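Local coordinates for protein possible TctC subunit of the Tripartite Tricarboxylate Transport(TTT) Family (Rhodopseudomonas palustris, PDB 6HKE) that binds malate as the periplasmic substrate-binding protein of a tripartite tricarboxylate transporter, probably delivering C4-dicarboxylates for high-affinity uptake into the cell, at residues 36-41 against 47-52; 254-259 against 285-290; 180-185 against 202-207. The protein carries 2 engineered substitutions. One frame throughout, in Å; residues are numbered along the deposited sequence.

Contact 1. Residues 36-41 against 47-52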
loop_
_atom_site.group_PDB
_atom_site.type_symbol
_atom_site.label_atom_id
_atom_site.label_comp_id
_atom_site.label_asym_id
_atom_site.label_seq_id
_atom_site.Cartn_x
_atom_site.Cartn_y
_atom_site.Cartn_z
ATOM N N LEU A 36 -11.714 6.491 -4.583
ATOM C CA LEU A 36 -12.026 7.772 -3.908
ATOM C C LEU A 36 -11.432 8.927 -4.719
ATOM O O LEU A 36 -12.149 9.927 -4.944
ATOM C CB LEU A 36 -11.457 7.701 -2.488
ATOM C CG LEU A 36 -11.512 9.002 -1.701
ATOM C CD1 LEU A 36 -12.952 9.494 -1.603
ATOM C CD2 LEU A 36 -10.886 8.818 -0.321
ATOM N N ILE A 37 -10.180 8.800 -5.177
ATOM C CA ILE A 37 -9.497 9.918 -5.884
ATOM C C ILE A 37 -9.938 9.978 -7.361
ATOM O O ILE A 37 -10.294 11.091 -7.841
ATOM C CB ILE A 37 -7.973 9.862 -5.686
ATOM C CG1 ILE A 37 -7.625 10.139 -4.224
ATOM C CG2 ILE A 37 -7.295 10.853 -6.600
ATOM C CD1 ILE A 37 -6.251 9.723 -3.814
ATOM N N THR A 38 -9.966 8.843 -8.055
ATOM C CA THR A 38 -10.258 8.786 -9.512
ATOM C C THR A 38 -11.671 9.299 -9.809
ATOM O O THR A 38 -11.804 9.973 -10.856
ATOM C CB THR A 38 -9.999 7.396 -10.100
ATOM O OG1 THR A 38 -10.842 6.437 -9.450
ATOM C CG2 THR A 38 -8.530 7.037 -9.978
ATOM N N ALA A 39 -12.670 9.029 -8.956
ATOM C CA ALA A 39 -14.046 9.567 -9.150
ATOM C C ALA A 39 -14.003 11.101 -9.206
ATOM O O ALA A 39 -14.611 11.672 -10.135
ATOM C CB ALA A 39 -15.004 9.078 -8.091
ATOM N N GLU A 40 -13.249 11.756 -8.318
ATOM C CA GLU A 40 -13.171 13.243 -8.305
ATOM C C GLU A 40 -12.371 13.717 -9.519
ATOM O O GLU A 40 -12.725 14.767 -10.056
ATOM C CB GLU A 40 -12.603 13.751 -6.980
ATOM C CG GLU A 40 -13.565 13.584 -5.807
ATOM C CD GLU A 40 -14.759 14.532 -5.763
ATOM O OE1 GLU A 40 -15.178 14.997 -6.833
ATOM O OE2 GLU A 40 -15.261 14.825 -4.651
ATOM N N MET A 41 -11.377 12.939 -9.967
ATOM C CA MET A 41 -10.486 13.285 -11.109
ATOM C C MET A 41 -11.310 13.535 -12.385
ATOM O O MET A 41 -10.917 14.409 -13.170
ATOM C CB MET A 41 -9.451 12.187 -11.364
ATOM C CG MET A 41 -8.212 12.303 -10.487
ATOM S SD MET A 41 -7.118 10.838 -10.570
ATOM C CE MET A 41 -6.320 11.090 -12.155
ATOM N N GLN A 47 -13.779 13.307 -18.757
ATOM C CA GLN A 47 -14.134 11.919 -19.141
ATOM C C GLN A 47 -14.221 11.080 -17.871
ATOM O O GLN A 47 -13.517 11.322 -16.899
ATOM C CB GLN A 47 -13.115 11.352 -20.141
ATOM C CG GLN A 47 -13.210 11.954 -21.540
ATOM C CD GLN A 47 -14.413 11.508 -22.341
ATOM O OE1 GLN A 47 -15.030 10.478 -22.077
ATOM N NE2 GLN A 47 -14.755 12.289 -23.352
ATOM N N PRO A 48 -15.076 10.040 -17.834
ATOM C CA PRO A 48 -15.135 9.171 -16.668
ATOM C C PRO A 48 -13.850 8.335 -16.526
ATOM O O PRO A 48 -13.095 8.166 -17.494
ATOM C CB PRO A 48 -16.390 8.341 -16.931
ATOM C CG PRO A 48 -16.475 8.271 -18.421
ATOM C CD PRO A 48 -15.971 9.609 -18.915
ATOM N N ILE A 49 -13.592 7.868 -15.308
ATOM C CA ILE A 49 -12.430 6.994 -15.013
ATOM C C ILE A 49 -12.972 5.639 -14.581
ATOM O O ILE A 49 -13.856 5.596 -13.719
ATOM C CB ILE A 49 -11.484 7.629 -13.986
ATOM C CG1 ILE A 49 -10.840 8.892 -14.564
ATOM C CG2 ILE A 49 -10.443 6.620 -13.560
ATOM C CD1 ILE A 49 -10.134 9.759 -13.557
ATOM N N GLU A 50 -12.495 4.588 -15.235
ATOM C CA GLU A 50 -12.884 3.180 -14.989
ATOM C C GLU A 50 -11.789 2.558 -14.117
ATOM O O GLU A 50 -10.616 2.729 -14.454
ATOM C CB GLU A 50 -13.034 2.509 -16.354
ATOM C CG GLU A 50 -13.422 1.049 -16.338
ATOM C CD GLU A 50 -13.111 0.391 -17.675
ATOM O OE1 GLU A 50 -14.068 -0.001 -18.383
ATOM O OE2 GLU A 50 -11.908 0.294 -18.016
ATOM N N ILE A 51 -12.154 1.895 -13.024
ATOM C CA ILE A 51 -11.185 1.167 -12.155
ATOM C C ILE A 51 -11.220 -0.303 -12.569
ATOM O O ILE A 51 -12.298 -0.857 -12.584
ATOM C CB ILE A 51 -11.506 1.351 -10.665
ATOM C CG1 ILE A 51 -11.301 2.802 -10.221
ATOM C CG2 ILE A 51 -10.686 0.377 -9.825
ATOM C CD1 ILE A 51 -9.858 3.162 -9.859
ATOM N N GLU A 52 -10.076 -0.873 -12.940
ATOM C CA GLU A 52 -9.929 -2.306 -13.293
ATOM C C GLU A 52 -9.036 -2.942 -12.219
ATOM O O GLU A 52 -7.883 -2.442 -12.009
ATOM C CB GLU A 52 -9.353 -2.428 -14.705
ATOM C CG GLU A 52 -9.585 -3.787 -15.334
ATOM C CD GLU A 52 -8.733 -4.062 -16.560
ATOM O OE1 GLU A 52 -8.388 -5.239 -16.783
ATOM O OE2 GLU A 52 -8.413 -3.101 -17.289
#
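The peptide carbonyl of T38 is the flat group that meets I49: the methyl CD1 of I49 sits beyond its oxygen end, 3.2 Å from T38 O, and the same methyl lies 3.3 Å from CB of M41, closer than carbon atoms usually pack. With chi2 at 167° the I49 chain runs on, and CD1 ends against both T38 O and CB of M41. Its other branch, CG2, turns to the side chain of T38 and meets CB at 3.6 Å, the two groups crossing obliquely. Two residues along the strand, CD1 of I51 comes to 3.4 Å from OG1 of T38. That hydroxyl stands between the backbone N and the carbonyl carbon (chi1 61°), from where it hydrogen-bonds A34 O one helical turn back. Beta-branched isoleucine suits the extended strand, and the short side chain of T38 is consistent with the close approach; the axes of segments 36-41 and 49-52 come within 8.3 Å, nearly antiparallel at 158°. These elements are the helix and second strand of the beta-alpha-beta unit 18-22, 29-45, 49-53. V20 of the parallel partner strand is touched by T38, I49 and I51 alike, whereas E50, whose CB points away from the helix, bonds T19 OG1 through OE2. T30, which binds malate, lies on the same helix, its side chain about 8 Å from that of I51. With no hydrogen bond across the segments, cohesion rests on van der Waals contact of the isoleucine methyls with T38 and M41, while the T38 hydroxyl is satisfied inside its own helix.

Contact 2. Residues 254-259 against 285-290; sequences KLNAAV and RAPVVL
Where the chain enters the C-terminal helix 287-305, the peptide carbonyl of R285 is gripped by N256 from the neighbouring helix 249-263, a helix-to-loop bond at the protein surface. ND2 of N256 donates to O of R285 at 2.6 Å, short and almost straight (174° at the hydrogen). The oxygen lies in the plane of the amide, and the donor meets it almost head-on (163° at O). CG of N256 is anti to its own backbone N (chi1 174°), which carries the amide out from the helix to the turn. P287 lies over one face of the amide, its CD 3.5 Å from ND2 of N256; proline suits the entry to a helix, since the first-turn N-H groups have no carbonyl within the helix to bond. ND2 has a second acceptor, V105 O on strand 102-118, so one amide nitrogen joins helix, strand and turn. Although R285 offers its backbone to this contact, its guanidinium turns to P280 O, D264 and S260. Asparagine is apt here because its NH2 can serve two main-chain carbonyls from one short, flat group. Those two acceptors imply which end of the amide is nitrogen, and they should hold its rotation about the CB-CG bond.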
loop_
_atom_site.group_PDB
_atom_site.type_symbol
_atom_site.label_atom_id
_atom_site.label_comp_id
_atom_site.label_asym_id
_atom_site.label_seq_id
_atom_site.Cartn_x
_atom_site.Cartn_y
_atom_site.Cartn_z
ATOM N N LYS A 254 -1.691 17.156 -16.990
ATOM C CA LYS A 254 -3.166 17.258 -16.875
ATOM C C LYS A 254 -3.664 16.198 -15.889
ATOM O O LYS A 254 -4.581 16.506 -15.115
ATOM C CB LYS A 254 -3.803 17.107 -18.257
ATOM C CG LYS A 254 -5.322 17.213 -18.297
ATOM C CD LYS A 254 -5.830 17.970 -19.509
ATOM C CE LYS A 254 -7.172 17.481 -20.017
ATOM N NZ LYS A 254 -8.288 17.895 -19.134
ATOM N N LEU A 255 -3.108 14.988 -15.928
ATOM C CA LEU A 255 -3.513 13.921 -14.979
ATOM C C LEU A 255 -3.095 14.377 -13.591
ATOM O O LEU A 255 -3.920 14.315 -12.664
ATOM C CB LEU A 255 -2.863 12.590 -15.358
ATOM C CG LEU A 255 -3.479 11.909 -16.578
ATOM C CD1 LEU A 255 -2.666 10.694 -16.998
ATOM C CD2 LEU A 255 -4.924 11.523 -16.308
ATOM N N ASN A 256 -1.871 14.885 -13.475
ATOM C CA ASN A 256 -1.289 15.304 -12.179
ATOM C C ASN A 256 -2.163 16.392 -11.541
ATOM O O ASN A 256 -2.406 16.348 -10.312
ATOM C CB ASN A 256 0.141 15.800 -12.371
ATOM C CG ASN A 256 0.703 16.356 -11.098
ATOM O OD1 ASN A 256 0.544 17.532 -10.838
ATOM N ND2 ASN A 256 1.303 15.508 -10.288
ATOM N N ALA A 257 -2.581 17.360 -12.336
ATOM C CA ALA A 257 -3.423 18.490 -11.894
ATOM C C ALA A 257 -4.797 17.928 -11.498
ATOM O O ALA A 257 -5.376 18.418 -10.515
ATOM C CB ALA A 257 -3.506 19.539 -12.986
ATOM N N ALA A 258 -5.293 16.924 -12.222
ATOM C CA ALA A 258 -6.581 16.257 -11.917
ATOM C C ALA A 258 -6.473 15.604 -10.535
ATOM O O ALA A 258 -7.399 15.723 -9.725
ATOM C CB ALA A 258 -6.944 15.269 -12.996
ATOM N N VAL A 259 -5.351 14.965 -10.252
ATOM C CA VAL A 259 -5.130 14.364 -8.907
ATOM C C VAL A 259 -5.139 15.511 -7.900
ATOM O O VAL A 259 -5.805 15.385 -6.862
ATOM C CB VAL A 259 -3.817 13.568 -8.831
ATOM C CG1 VAL A 259 -3.475 13.182 -7.404
ATOM C CG2 VAL A 259 -3.865 12.340 -9.718
ATOM N N ARG A 285 3.262 17.233 -4.631
ATOM C CA ARG A 285 2.302 16.853 -5.701
ATOM C C ARG A 285 2.956 16.803 -7.091
ATOM O O ARG A 285 2.347 16.194 -7.983
ATOM C CB ARG A 285 1.095 17.790 -5.674
ATOM C CG ARG A 285 0.136 17.448 -4.544
ATOM C CD ARG A 285 -1.035 18.408 -4.395
ATOM N NE ARG A 285 -1.705 18.246 -3.108
ATOM C CZ ARG A 285 -2.876 18.793 -2.785
ATOM N NH1 ARG A 285 -3.541 19.562 -3.637
ATOM N NH2 ARG A 285 -3.391 18.560 -1.598
ATOM N N ALA A 286 4.140 17.382 -7.293
ATOM C CA ALA A 286 4.893 17.263 -8.569
ATOM C C ALA A 286 5.118 15.782 -8.923
ATOM O O ALA A 286 5.318 14.927 -8.058
ATOM C CB ALA A 286 6.185 18.037 -8.479
ATOM N N PRO A 287 5.044 15.397 -10.213
ATOM C CA PRO A 287 5.419 14.041 -10.640
ATOM C C PRO A 287 6.746 13.488 -10.077
ATOM O O PRO A 287 6.852 12.280 -9.852
ATOM C CB PRO A 287 5.541 14.218 -12.158
ATOM C CG PRO A 287 4.484 15.276 -12.480
ATOM C CD PRO A 287 4.588 16.249 -11.326
ATOM N N VAL A 288 7.743 14.355 -9.889
ATOM C CA VAL A 288 9.127 13.949 -9.500
ATOM C C VAL A 288 9.153 13.546 -8.016
ATOM O O VAL A 288 9.942 12.643 -7.663
ATOM C CB VAL A 288 10.158 15.048 -9.830
ATOM C CG1 VAL A 288 10.068 16.238 -8.887
ATOM C CG2 VAL A 288 11.580 14.499 -9.873
ATOM N N VAL A 289 8.292 14.130 -7.174
ATOM C CA VAL A 289 8.218 13.723 -5.746
ATOM C C VAL A 289 8.029 12.204 -5.703
ATOM O O VAL A 289 8.707 11.535 -4.883
ATOM C CB VAL A 289 7.086 14.446 -4.997
ATOM C CG1 VAL A 289 6.800 13.778 -3.656
ATOM C CG2 VAL A 289 7.405 15.930 -4.836
ATOM N N LEU A 290 7.150 11.684 -6.561
ATOM C CA LEU A 290 6.828 10.237 -6.615
ATOM C C LEU A 290 8.001 9.450 -7.209
ATOM O O LEU A 290 8.267 8.321 -6.724
ATOM C CB LEU A 290 5.546 10.037 -7.423
ATOM C CG LEU A 290 5.193 8.583 -7.708
ATOM C CD1 LEU A 290 5.058 7.803 -6.421
ATOM C CD2 LEU A 290 3.930 8.500 -8.544
#

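Contact 3. Residues 180-185 against 202-207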
loop_
_atom_site.group_PDB
_atom_site.type_symbol
_atom_site.label_atom_id
_atom_site.label_comp_id
_atom_site.label_asym_id
_atom_site.label_seq_id
_atom_site.Cartn_x
_atom_site.Cartn_y
_atom_site.Cartn_z
ATOM N N ALA A 180 -10.081 -12.747 6.560
ATOM C CA ALA A 180 -9.468 -13.994 7.068
ATOM C C ALA A 180 -8.968 -13.795 8.508
ATOM O O ALA A 180 -9.033 -14.756 9.297
ATOM C CB ALA A 180 -8.338 -14.388 6.155
ATOM N N LEU A 181 -8.439 -12.605 8.824
ATOM C CA LEU A 181 -7.958 -12.241 10.183
ATOM C C LEU A 181 -9.165 -12.056 11.117
ATOM O O LEU A 181 -9.089 -12.488 12.254
ATOM C CB LEU A 181 -7.081 -10.985 10.106
ATOM C CG LEU A 181 -6.250 -10.728 11.366
ATOM C CD1 LEU A 181 -5.089 -11.702 11.459
ATOM C CD2 LEU A 181 -5.749 -9.301 11.429
ATOM N N VAL A 182 -10.254 -11.472 10.626
ATOM C CA VAL A 182 -11.533 -11.263 11.364
ATOM C C VAL A 182 -12.140 -12.614 11.749
ATOM O O VAL A 182 -12.751 -12.680 12.821
ATOM C CB VAL A 182 -12.532 -10.431 10.535
ATOM C CG1 VAL A 182 -13.958 -10.492 11.091
ATOM C CG2 VAL A 182 -12.056 -8.991 10.409
ATOM N N GLU A 183 -12.026 -13.624 10.887
ATOM C CA GLU A 183 -12.588 -14.981 11.128
ATOM C C GLU A 183 -11.539 -15.849 11.834
ATOM O O GLU A 183 -11.799 -17.022 12.038
ATOM C CB GLU A 183 -13.047 -15.580 9.797
ATOM C CG GLU A 183 -14.296 -14.908 9.248
ATOM C CD GLU A 183 -14.635 -15.181 7.790
ATOM O OE1 GLU A 183 -15.832 -15.210 7.460
ATOM O OE2 GLU A 183 -13.711 -15.337 6.984
ATOM N N GLY A 184 -10.369 -15.296 12.156
ATOM C CA GLY A 184 -9.266 -16.013 12.821
ATOM C C GLY A 184 -8.694 -17.148 11.983
ATOM O O GLY A 184 -8.107 -18.044 12.594
ATOM N N GLN A 185 -8.822 -17.102 10.645
ATOM C CA GLN A 185 -8.272 -18.126 9.702
ATOM C C GLN A 185 -6.766 -17.900 9.563
ATOM O O GLN A 185 -6.084 -18.796 9.082
ATOM C CB GLN A 185 -8.894 -18.061 8.299
ATOM C CG GLN A 185 -10.424 -18.027 8.258
ATOM C CD GLN A 185 -11.072 -19.247 7.638
ATOM O OE1 GLN A 185 -10.454 -20.304 7.486
ATOM N NE2 GLN A 185 -12.349 -19.117 7.299
ATOM N N GLU A 202 -14.719 -1.527 14.784
ATOM C CA GLU A 202 -15.797 -2.518 15.057
ATOM C C GLU A 202 -15.297 -3.562 16.067
ATOM O O GLU A 202 -16.091 -4.426 16.431
ATOM C CB GLU A 202 -16.273 -3.162 13.761
ATOM C CG GLU A 202 -16.981 -2.193 12.837
ATOM C CD GLU A 202 -17.461 -2.806 11.532
ATOM O OE1 GLU A 202 -16.683 -3.558 10.902
ATOM O OE2 GLU A 202 -18.621 -2.535 11.146
ATOM N N GLY A 203 -14.039 -3.463 16.509
ATOM C CA GLY A 203 -13.392 -4.391 17.456
ATOM C C GLY A 203 -13.117 -5.777 16.877
ATOM O O GLY A 203 -12.894 -6.703 17.685
ATOM N N LYS A 204 -13.063 -5.933 15.551
ATOM C CA LYS A 204 -12.980 -7.272 14.888
ATOM C C LYS A 204 -11.529 -7.772 14.824
ATOM O O LYS A 204 -11.335 -8.973 14.631
ATOM C CB LYS A 204 -13.592 -7.241 13.489
ATOM C CG LYS A 204 -15.109 -7.221 13.446
ATOM C CD LYS A 204 -15.625 -6.719 12.118
ATOM C CE LYS A 204 -17.049 -7.150 11.835
ATOM N NZ LYS A 204 -17.643 -6.376 10.715
ATOM N N VAL A 205 -10.540 -6.902 14.996
ATOM C CA VAL A 205 -9.118 -7.332 15.062
ATOM C C VAL A 205 -8.433 -6.422 16.065
ATOM O O VAL A 205 -9.101 -5.490 16.555
ATOM C CB VAL A 205 -8.433 -7.279 13.680
ATOM C CG1 VAL A 205 -9.079 -8.232 12.683
ATOM C CG2 VAL A 205 -8.394 -5.870 13.126
ATOM N N LYS A 206 -7.151 -6.659 16.326
ATOM C CA LYS A 206 -6.352 -5.796 17.221
ATOM C C LYS A 206 -5.027 -5.449 16.538
ATOM O O LYS A 206 -4.586 -6.225 15.657
ATOM C CB LYS A 206 -6.177 -6.462 18.588
ATOM C CG LYS A 206 -5.650 -7.881 18.586
ATOM C CD LYS A 206 -5.681 -8.472 19.967
ATOM C CE LYS A 206 -4.821 -9.709 20.099
ATOM N NZ LYS A 206 -4.702 -10.130 21.515
ATOM N N ALA A 207 -4.491 -4.272 16.882
ATOM C CA ALA A 207 -3.166 -3.760 16.477
ATOM C C ALA A 207 -2.210 -3.981 17.646
ATOM O O ALA A 207 -2.646 -3.783 18.760
ATOM C CB ALA A 207 -3.262 -2.294 16.140
HETATM O O HOH W 1 -10.022 -11.616 14.729
HETATM O O HOH W 2 -12.990 -11.059 14.893
#
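L181 and V182, in the last turn of helix 174-182, close on V205 to form the tight side of this contact. CG1 of V205 fits between them, 3.7 Å from CD2 of L181 and 3.8 Å from CG2 of V182, and the V205 side chain runs at about a right angle to both. V205 CG1 lies beside its backbone N (chi1 -63°), aimed at the helix. V182 CG2 also meets CB of K204, 3.9 Å away, which marks the border of the apolar patch. Beyond it the contact is wet. Water 1 lies 2.8 Å from L181 O and also reaches K204 O. Water 2 links that same K204 O, 2.7 Å away, to V182 O. Each water has more acceptors around it than protons, so these links are probably shared in time. Lysine suits this edge, since its CB packs while the extended chain leads NZ away to a salt bridge with E202 OE1, met from above the carboxylate plane. G184 and G203 each end a helix in a Schellman motif, using the positive phi that glycine tolerates easily. L181 further rests on L116 of strand 102-118, and V205 on A199 and L200, so the patch lies between helices 174-182 and 193-201 beside that long strand.

From the N terminus, contact 1 closes first, with five residues between its segments, mostly the end of helix 29-45, before the chain turns into strand 49-53. Contact 3 follows, enclosing sixteen residues that include strand 188-192 and helix 193-201. Contact 2 comes last and spans twenty-five, helix 266-274 among them. The three loops run in series; none nests in or crosses another. In space, contacts 1 and 2 are neighbours: CE of M41 packs 3.7 Å from CG2 of V259, joining the N-terminal beta-alpha-beta unit to helix 249-263. Contact 3 lies across the chain's centre from contact 2, their centres about 36 Å apart, consistent with the two-lobed periplasmic binding-protein fold. Contacts 1 and 3 reach the same mixed sheet.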